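4-alpha-glucanotransferase (Corynebacterium glutamicum, PDB 5B68) belongs to the amylomaltase (disproportionating enzyme) family and joins an N-terminal beta-sandwich domain to a TIM-barrel domain. Local coordinates at residues 139-144 / 159-164; 446-451 / 495-500; 21-26 / 411-416. All coordinates share one frame; numbering follows the deposited sequence.

Interaction 1 (139-144 / 159-164)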
loop_
_atom_site.group_PDB
_atom_site.type_symbol
_atom_site.label_atom_id
_atom_site.label_comp_id
_atom_site.label_asym_id
_atom_site.label_seq_id
_atom_site.Cartn_x
_atom_site.Cartn_y
_atom_site.Cartn_z
ATOM N N LEU A 139 -0.828 -29.934 3.296
ATOM C CA LEU A 139 -1.740 -29.201 2.446
ATOM C C LEU A 139 -0.973 -28.248 1.528
ATOM O O LEU A 139 0.028 -27.692 1.916
ATOM C CB LEU A 139 -2.741 -28.417 3.287
ATOM C CG LEU A 139 -3.610 -29.195 4.270
ATOM C CD1 LEU A 139 -4.554 -28.257 4.980
ATOM C CD2 LEU A 139 -4.395 -30.287 3.586
ATOM N N PRO A 140 -1.460 -28.065 0.316
ATOM C CA PRO A 140 -0.858 -27.096 -0.604
ATOM C C PRO A 140 -1.152 -25.695 -0.108
ATOM O O PRO A 140 -2.139 -25.487 0.623
ATOM C CB PRO A 140 -1.589 -27.385 -1.941
ATOM C CG PRO A 140 -2.883 -27.968 -1.559
ATOM C CD PRO A 140 -2.664 -28.719 -0.283
ATOM N N LEU A 141 -0.398 -24.753 -0.626
ATOM C CA LEU A 141 -0.698 -23.326 -0.442
ATOM C C LEU A 141 -2.062 -23.016 -0.970
ATOM O O LEU A 141 -2.490 -23.653 -1.896
ATOM C CB LEU A 141 0.341 -22.492 -1.177
ATOM C CG LEU A 141 1.790 -22.636 -0.722
ATOM C CD1 LEU A 141 2.654 -21.641 -1.501
ATOM C CD2 LEU A 141 1.969 -22.340 0.724
ATOM N N GLY A 142 -2.770 -22.082 -0.340
ATOM C CA GLY A 142 -3.946 -21.523 -0.988
ATOM C C GLY A 142 -5.113 -21.394 -0.060
ATOM O O GLY A 142 -4.985 -21.336 1.185
ATOM N N TRP A 143 -6.259 -21.244 -0.715
ATOM C CA TRP A 143 -7.489 -20.805 -0.099
ATOM C C TRP A 143 -8.472 -21.944 -0.027
ATOM O O TRP A 143 -9.221 -22.176 -0.940
ATOM C CB TRP A 143 -8.070 -19.635 -0.915
ATOM C CG TRP A 143 -7.155 -18.497 -0.876
ATOM C CD1 TRP A 143 -6.115 -18.257 -1.705
ATOM C CD2 TRP A 143 -7.127 -17.477 0.109
ATOM N NE1 TRP A 143 -5.447 -17.133 -1.316
ATOM C CE2 TRP A 143 -6.052 -16.635 -0.197
ATOM C CE3 TRP A 143 -7.913 -17.183 1.214
ATOM C CZ2 TRP A 143 -5.754 -15.517 0.560
ATOM C CZ3 TRP A 143 -7.616 -16.082 1.959
ATOM C CH2 TRP A 143 -6.541 -15.262 1.640
ATOM N N HIS A 144 -8.415 -22.647 1.092
ATOM C CA HIS A 144 -9.234 -23.807 1.381
ATOM C C HIS A 144 -10.369 -23.503 2.357
ATOM O O HIS A 144 -10.553 -22.378 2.756
ATOM C CB HIS A 144 -8.357 -24.936 1.905
ATOM C CG HIS A 144 -7.065 -25.070 1.171
ATOM N ND1 HIS A 144 -6.990 -25.041 -0.199
ATOM C CD2 HIS A 144 -5.794 -25.166 1.611
ATOM C CE1 HIS A 144 -5.734 -25.156 -0.570
ATOM N NE2 HIS A 144 -4.986 -25.227 0.509
ATOM N N LEU A 159 -9.665 -21.861 5.584
ATOM C CA LEU A 159 -8.437 -22.521 5.988
ATOM C C LEU A 159 -7.383 -22.125 4.972
ATOM O O LEU A 159 -7.448 -22.551 3.791
ATOM C CB LEU A 159 -8.583 -24.055 5.984
ATOM C CG LEU A 159 -7.306 -24.861 6.310
ATOM C CD1 LEU A 159 -6.682 -24.524 7.648
ATOM C CD2 LEU A 159 -7.522 -26.367 6.254
ATOM N N ILE A 160 -6.450 -21.277 5.396
ATOM C CA ILE A 160 -5.588 -20.588 4.489
ATOM C C ILE A 160 -4.165 -21.004 4.811
ATOM O O ILE A 160 -3.714 -20.816 5.928
ATOM C CB ILE A 160 -5.769 -19.086 4.680
ATOM C CG1 ILE A 160 -7.257 -18.695 4.420
ATOM C CG2 ILE A 160 -4.872 -18.341 3.716
ATOM C CD1 ILE A 160 -7.672 -17.512 5.209
ATOM N N ILE A 161 -3.487 -21.539 3.840
ATOM C CA ILE A 161 -2.171 -22.113 4.035
ATOM C C ILE A 161 -1.107 -21.226 3.315
ATOM O O ILE A 161 -1.207 -20.922 2.103
ATOM C CB ILE A 161 -2.155 -23.534 3.471
ATOM C CG1 ILE A 161 -3.249 -24.423 4.136
ATOM C CG2 ILE A 161 -0.791 -24.142 3.640
ATOM C CD1 ILE A 161 -3.115 -24.562 5.658
ATOM N N THR A 162 -0.129 -20.781 4.083
ATOM C CA THR A 162 0.720 -19.690 3.662
ATOM C C THR A 162 2.170 -20.168 3.593
ATOM O O THR A 162 2.550 -21.149 4.232
ATOM C CB THR A 162 0.596 -18.519 4.597
ATOM O OG1 THR A 162 1.205 -18.819 5.846
ATOM C CG2 THR A 162 -0.855 -18.041 4.790
ATOM N N PRO A 163 2.963 -19.553 2.702
ATOM C CA PRO A 163 4.345 -20.054 2.554
ATOM C C PRO A 163 5.290 -19.623 3.661
ATOM O O PRO A 163 5.219 -18.492 4.166
ATOM C CB PRO A 163 4.765 -19.508 1.184
ATOM C CG PRO A 163 4.017 -18.222 1.106
ATOM C CD PRO A 163 2.663 -18.509 1.701
ATOM N N ALA A 164 6.222 -20.507 4.010
ATOM C CA ALA A 164 7.232 -20.159 4.978
ATOM C C ALA A 164 8.122 -18.935 4.538
ATOM O O ALA A 164 8.442 -18.113 5.351
ATOM C CB ALA A 164 8.096 -21.396 5.297
#

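Interaction 2 (446-451 / 495-500). With SO4 (sulfate ion), chain F.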
loop_
_atom_site.group_PDB
_atom_site.type_symbol
_atom_site.label_atom_id
_atom_site.label_comp_id
_atom_site.label_asym_id
_atom_site.label_seq_id
_atom_site.Cartn_x
_atom_site.Cartn_y
_atom_site.Cartn_z
ATOM N N LEU A 446 -7.821 -7.513 -2.667
ATOM C CA LEU A 446 -7.067 -6.300 -2.993
ATOM C C LEU A 446 -5.606 -6.674 -3.361
ATOM O O LEU A 446 -5.070 -6.201 -4.389
ATOM C CB LEU A 446 -7.191 -5.250 -1.948
ATOM C CG LEU A 446 -6.353 -5.344 -0.688
ATOM C CD1 LEU A 446 -4.941 -4.775 -0.830
ATOM C CD2 LEU A 446 -7.084 -4.676 0.405
ATOM N N LEU A 447 -5.013 -7.603 -2.602
ATOM C CA LEU A 447 -3.678 -8.027 -2.905
ATOM C C LEU A 447 -3.555 -8.691 -4.263
ATOM O O LEU A 447 -2.567 -8.466 -5.035
ATOM C CB LEU A 447 -3.107 -8.953 -1.810
ATOM C CG LEU A 447 -2.807 -8.362 -0.456
ATOM C CD1 LEU A 447 -2.570 -9.422 0.629
ATOM C CD2 LEU A 447 -1.588 -7.444 -0.594
ATOM N N ARG A 448 -4.472 -9.610 -4.551
ATOM C CA ARG A 448 -4.377 -10.286 -5.789
ATOM C C ARG A 448 -4.464 -9.296 -7.009
ATOM O O ARG A 448 -3.782 -9.474 -7.993
ATOM C CB ARG A 448 -5.493 -11.323 -5.892
ATOM C CG ARG A 448 -5.417 -12.124 -7.126
ATOM C CD ARG A 448 -6.132 -13.415 -6.979
ATOM N NE ARG A 448 -5.594 -14.250 -5.915
ATOM C CZ ARG A 448 -6.023 -15.471 -5.664
ATOM N NH1 ARG A 448 -6.999 -15.990 -6.409
ATOM N NH2 ARG A 448 -5.510 -16.194 -4.666
ATOM N N THR A 449 -5.302 -8.281 -6.919
ATOM C CA THR A 449 -5.393 -7.270 -7.972
ATOM C C THR A 449 -4.099 -6.409 -8.066
ATOM O O THR A 449 -3.547 -6.232 -9.160
ATOM C CB THR A 449 -6.619 -6.424 -7.802
ATOM O OG1 THR A 449 -7.774 -7.285 -7.920
ATOM C CG2 THR A 449 -6.672 -5.352 -8.870
ATOM N N VAL A 450 -3.577 -6.004 -6.929
ATOM C CA VAL A 450 -2.346 -5.210 -6.861
ATOM C C VAL A 450 -1.191 -5.963 -7.488
ATOM O O VAL A 450 -0.409 -5.395 -8.241
ATOM C CB VAL A 450 -2.000 -4.679 -5.433
ATOM C CG1 VAL A 450 -0.678 -3.952 -5.422
ATOM C CG2 VAL A 450 -3.061 -3.766 -4.913
ATOM N N LEU A 451 -1.107 -7.255 -7.219
ATOM C CA LEU A 451 -0.026 -8.082 -7.715
ATOM C C LEU A 451 -0.221 -8.683 -9.101
ATOM O O LEU A 451 0.678 -9.284 -9.622
ATOM C CB LEU A 451 0.253 -9.210 -6.726
ATOM C CG LEU A 451 0.979 -8.749 -5.469
ATOM C CD1 LEU A 451 0.610 -9.608 -4.286
ATOM C CD2 LEU A 451 2.478 -8.739 -5.691
ATOM N N ALA A 495 2.319 -12.838 2.083
ATOM C CA ALA A 495 3.345 -13.738 1.547
ATOM C C ALA A 495 2.751 -14.743 0.548
ATOM O O ALA A 495 3.374 -14.989 -0.516
ATOM C CB ALA A 495 4.105 -14.462 2.639
ATOM N N LEU A 496 1.559 -15.229 0.860
ATOM C CA LEU A 496 0.875 -16.165 -0.007
ATOM C C LEU A 496 0.562 -15.529 -1.352
ATOM O O LEU A 496 0.929 -16.100 -2.373
ATOM C CB LEU A 496 -0.387 -16.704 0.626
ATOM C CG LEU A 496 -1.322 -17.597 -0.225
ATOM C CD1 LEU A 496 -0.638 -18.816 -0.794
ATOM C CD2 LEU A 496 -2.508 -17.981 0.651
ATOM N N GLU A 497 -0.124 -14.411 -1.342
ATOM C CA GLU A 497 -0.454 -13.756 -2.602
ATOM C C GLU A 497 0.775 -13.363 -3.458
ATOM O O GLU A 497 0.787 -13.540 -4.704
ATOM C CB GLU A 497 -1.421 -12.645 -2.365
ATOM C CG GLU A 497 -2.835 -13.118 -2.024
ATOM C CD GLU A 497 -3.445 -13.968 -3.095
ATOM O OE1 GLU A 497 -3.476 -13.550 -4.293
ATOM O OE2 GLU A 497 -3.918 -15.092 -2.754
ATOM N N ALA A 498 1.798 -12.820 -2.809
ATOM C CA ALA A 498 3.061 -12.558 -3.463
ATOM C C ALA A 498 3.764 -13.797 -4.006
ATOM O O ALA A 498 4.264 -13.784 -5.143
ATOM C CB ALA A 498 3.992 -11.710 -2.554
ATOM N N GLU A 499 3.782 -14.886 -3.249
ATOM C CA GLU A 499 4.398 -16.101 -3.710
ATOM C C GLU A 499 3.667 -16.626 -4.935
ATOM O O GLU A 499 4.337 -16.957 -5.912
ATOM C CB GLU A 499 4.495 -17.134 -2.611
ATOM C CG GLU A 499 5.232 -18.396 -3.018
ATOM C CD GLU A 499 6.741 -18.230 -3.197
ATOM O OE1 GLU A 499 7.252 -17.142 -3.007
ATOM O OE2 GLU A 499 7.418 -19.195 -3.551
ATOM N N LEU A 500 2.336 -16.574 -4.961
ATOM C CA LEU A 500 1.540 -17.082 -6.132
ATOM C C LEU A 500 1.805 -16.204 -7.392
ATOM O O LEU A 500 1.778 -16.697 -8.545
ATOM C CB LEU A 500 0.057 -17.062 -5.815
ATOM C CG LEU A 500 -0.493 -17.962 -4.706
ATOM C CD1 LEU A 500 -1.966 -17.754 -4.425
ATOM C CD2 LEU A 500 -0.174 -19.422 -5.044
HETATM S S SO4 F . -7.333 -15.776 -10.594
HETATM O O1 SO4 F . -8.557 -16.469 -11.076
HETATM O O2 SO4 F . -6.394 -16.740 -10.002
HETATM O O3 SO4 F . -7.784 -14.758 -9.580
HETATM O O4 SO4 F . -6.633 -15.248 -11.757
#

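Interaction 3 (21-26 / 411-416)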
loop_
_atom_site.group_PDB
_atom_site.type_symbol
_atom_site.label_atom_id
_atom_site.label_comp_id
_atom_site.label_asym_id
_atom_site.label_seq_id
_atom_site.Cartn_x
_atom_site.Cartn_y
_atom_site.Cartn_z
ATOM N N THR A 21 4.114 3.317 24.183
ATOM C CA THR A 21 5.154 4.294 24.126
ATOM C C THR A 21 4.975 5.017 22.812
ATOM O O THR A 21 4.729 4.411 21.781
ATOM C CB THR A 21 6.536 3.662 24.204
ATOM O OG1 THR A 21 6.612 2.872 25.390
ATOM C CG2 THR A 21 7.586 4.743 24.260
ATOM N N ASP A 22 5.048 6.331 22.868
ATOM C CA ASP A 22 4.854 7.130 21.674
ATOM C C ASP A 22 6.103 7.144 20.797
ATOM O O ASP A 22 7.099 6.489 21.090
ATOM C CB ASP A 22 4.419 8.547 22.030
ATOM C CG ASP A 22 5.476 9.304 22.788
ATOM O OD1 ASP A 22 6.621 8.817 22.857
ATOM O OD2 ASP A 22 5.146 10.378 23.305
ATOM N N TYR A 23 6.016 7.852 19.682
ATOM C CA TYR A 23 7.128 7.957 18.761
ATOM C C TYR A 23 8.269 8.823 19.295
ATOM O O TYR A 23 9.325 8.897 18.694
ATOM C CB TYR A 23 6.648 8.412 17.388
ATOM C CG TYR A 23 6.077 7.296 16.541
ATOM C CD1 TYR A 23 6.050 5.997 16.994
ATOM C CD2 TYR A 23 5.562 7.553 15.290
ATOM C CE1 TYR A 23 5.534 4.990 16.224
ATOM C CE2 TYR A 23 5.043 6.543 14.513
ATOM C CZ TYR A 23 5.036 5.267 14.992
ATOM O OH TYR A 23 4.529 4.268 14.222
ATOM N N LYS A 24 8.047 9.494 20.414
ATOM C CA LYS A 24 9.113 10.221 21.081
ATOM C C LYS A 24 9.574 9.516 22.356
ATOM O O LYS A 24 10.319 10.075 23.140
ATOM C CB LYS A 24 8.704 11.654 21.362
ATOM C CG LYS A 24 7.763 11.810 22.529
ATOM C CD LYS A 24 7.122 13.177 22.510
ATOM C CE LYS A 24 6.503 13.464 21.161
ATOM N NZ LYS A 24 5.795 14.765 21.147
ATOM N N GLY A 25 9.103 8.295 22.567
ATOM C CA GLY A 25 9.572 7.474 23.667
ATOM C C GLY A 25 8.968 7.688 25.043
ATOM O O GLY A 25 9.490 7.193 26.036
ATOM N N ALA A 26 7.891 8.456 25.101
ATOM C CA ALA A 26 7.112 8.683 26.317
ATOM C C ALA A 26 6.133 7.537 26.673
ATOM O O ALA A 26 5.598 6.897 25.780
ATOM C CB ALA A 26 6.364 9.992 26.179
ATOM N N VAL A 411 -7.369 5.859 11.606
ATOM C CA VAL A 411 -5.936 5.437 11.634
ATOM C C VAL A 411 -4.979 6.609 11.615
ATOM O O VAL A 411 -5.196 7.574 10.913
ATOM C CB VAL A 411 -5.571 4.510 10.456
ATOM C CG1 VAL A 411 -4.106 4.083 10.524
ATOM C CG2 VAL A 411 -6.430 3.283 10.462
ATOM N N GLY A 412 -3.895 6.486 12.379
ATOM C CA GLY A 412 -2.885 7.541 12.350
ATOM C C GLY A 412 -1.610 7.148 13.021
ATOM O O GLY A 412 -1.159 6.006 12.901
ATOM N N ALA A 413 -1.030 8.100 13.732
ATOM C CA ALA A 413 0.280 7.916 14.337
ATOM C C ALA A 413 0.384 8.702 15.667
ATOM O O ALA A 413 -0.177 9.773 15.803
ATOM C CB ALA A 413 1.303 8.373 13.354
ATOM N N PRO A 414 1.018 8.112 16.700
ATOM C CA PRO A 414 1.011 8.838 17.960
ATOM C C PRO A 414 2.005 10.010 17.829
ATOM O O PRO A 414 2.830 10.006 16.890
ATOM C CB PRO A 414 1.523 7.832 18.996
ATOM C CG PRO A 414 2.260 6.805 18.199
ATOM C CD PRO A 414 1.693 6.816 16.789
ATOM N N PRO A 415 2.019 10.874 18.820
ATOM C CA PRO A 415 2.834 12.078 18.791
ATOM C C PRO A 415 4.310 11.752 18.657
ATOM O O PRO A 415 4.796 10.724 19.089
ATOM C CB PRO A 415 2.529 12.721 20.132
ATOM C CG PRO A 415 1.129 12.325 20.405
ATOM C CD PRO A 415 0.947 10.960 19.817
ATOM N N ASP A 416 4.987 12.675 17.998
ATOM C CA ASP A 416 6.275 12.522 17.360
ATOM C C ASP A 416 7.151 13.619 17.894
ATOM O O ASP A 416 6.644 14.562 18.486
ATOM C CB ASP A 416 6.094 12.822 15.880
ATOM C CG ASP A 416 6.659 11.773 14.997
ATOM O OD1 ASP A 416 7.202 10.784 15.513
ATOM O OD2 ASP A 416 6.562 11.945 13.772
#

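Interaction 1 (139-144 / 159-164)
Gly-142 and Ile-161 exchange a reciprocal pair of backbone hydrogen bonds, each running 3.1 Å from the N of one residue to the O of the other. His-144 and Leu-159 form a second such pair: His-144 N lies 2.9 Å from Leu-159 O, and Leu-159 N lies 3.0 Å from His-144 O. Between them Trp-143 and Ile-160 make the non-hydrogen-bonded pair of this antiparallel beta hairpin, strands 142-150 and 153-162 of the N-terminal beta-sandwich domain. The His-144 imidazole bonds within its own segment, His-144 NE2 meeting Pro-140 O at 2.9 Å, nearly straight (178°) and in the ring plane, while ND1 is held by the backbone N of Glu-104. Ile-161 CG1 packs at the ring edge, 3.7 Å from His-144 CD2. Beside it Leu-139, in the loop before the strand, crosses Leu-159 at about a right angle, Leu-139 CD1 lying 3.7 Å from Leu-159 CD2. On the other face, Trp-143 CG is anti to the carbonyl carbon (chi1 -63°), and Ile-160 CG2 sits over the six-membered ring in a CH-pi contact; NE1 of this indole bonds to Glu-497. With both nitrogens engaged, the imidazole is probably held against rotation, and an N-H at ND1 is consistent with a neutral ring protonated on NE2.

Interaction 2 (446-451 / 495-500)
Glu-497 meets Arg-448 in a side-on salt bridge, two nitrogens of the guanidinium gripping one carboxylate oxygen each. Arg-448 NE lies 2.8 Å from Glu-497 OE1 and Arg-448 NH2 lies 2.7 Å from Glu-497 OE2, whose syn lone pair it uses; both oxygens are close to the guanidinium plane, and the two flat groups are only 29° apart. The arginine chain is bent at chi3 (-60°), which brings NE round to the glutamate. OE2 has a second donor in the Trp-143 indole, and the guanidinium charge and the indole N-H would be expected to help keep this buried carboxylate ionised. Nearer the backbone, Glu-497 CB rests on Leu-447 CB at 4.1 Å. Ala-498 follows, covered by Leu-451, whose CD1 approaches Ala-498 N to 3.7 Å and Ala-498 CB to 4.3 Å. At the exposed Leu-500, Leu-500 CD1 comes 3.9 Å from Arg-448 NH2. Arg-448 NH1 makes a weak bond of 3.5 Å to O3 of a sulfate ion, probably from the crystallisation liquor, that Arg-452 also holds. The short helical segments run in roughly the same direction, crossing at -32°, while Leu-447 and Leu-451 also touch Ile-457 of strand 456-459. Helices 441-452 and 487-500 lead into the adjacent parallel strands 456-459 and 504-507, and their side-by-side packing is that of neighbouring helices in a TIM barrel.

Interaction 3 (21-26 / 411-416)
Tyr-23 lies with one face of its ring on Pro-414, and this is the closely packed heart of the contact. Tyr-23 CG is anti to the carbonyl carbon (chi1 -81°), which starts the ring off toward the proline. Pro-414 CD stands over the middle of the ring, 4.0 Å from its centroid and 9° off the normal, a CH-pi interaction; CG of the same proline comes 4.1 Å from Tyr-23 CD1. Asp-416 OD1 lies at the edge of the ring, 3.6 Å from Tyr-23 CD2. Beside them, Asp-22 CB sits 3.7 Å from Pro-415 O. Tyr-482 of strand 481-484 also touches both Tyr-23 and Pro-414, extending this packing. Polar contact between the segments is slight by comparison. Tyr-23 N reaches Pro-415 O in a weak, bent bond of 3.2 Å. On the exposed side Lys-24 stretches past Pro-415 towards the backbone O of Asp-416, but that oxygen's place is less sure, so the weak bond to NZ is doubtful. The loop is better held from within by two backbone bonds, Asp-22 N to Ala-26 O at 3.0 Å and Gly-25 N to Asp-22 O at 3.1 Å; Asp-22 OD1 also takes the N-H of Ala-26, at an unusually short 2.6 Å. A type I turn from Asp-22 to Gly-25, its glycine at positive phi (83°), closed by those two backbone bonds, resembles the 3:5 hairpin with a G1 bulge.

In the fold
Following the chain from its N terminus, the turn 21-26 comes first, and its contact with 411-416 closes a loop of nearly four hundred residues, tying the N-terminal region to the end of strand 409-413, an inner strand of a small four-stranded antiparallel sheet. Interaction 1 is nested within that loop: it closes a short hairpin in the beta-sandwich domain. Interaction 2 opens only after interaction 3 has closed and joins two helices of the barrel domain. Interactions 1 and 2 nevertheless touch, through Trp-143 and Glu-497 and through Pro-163 on Leu-496, so the sandwich hairpin is seated against the barrel helices. Interaction 3 stands apart, its nearest atoms about 13 Å from those of interaction 2.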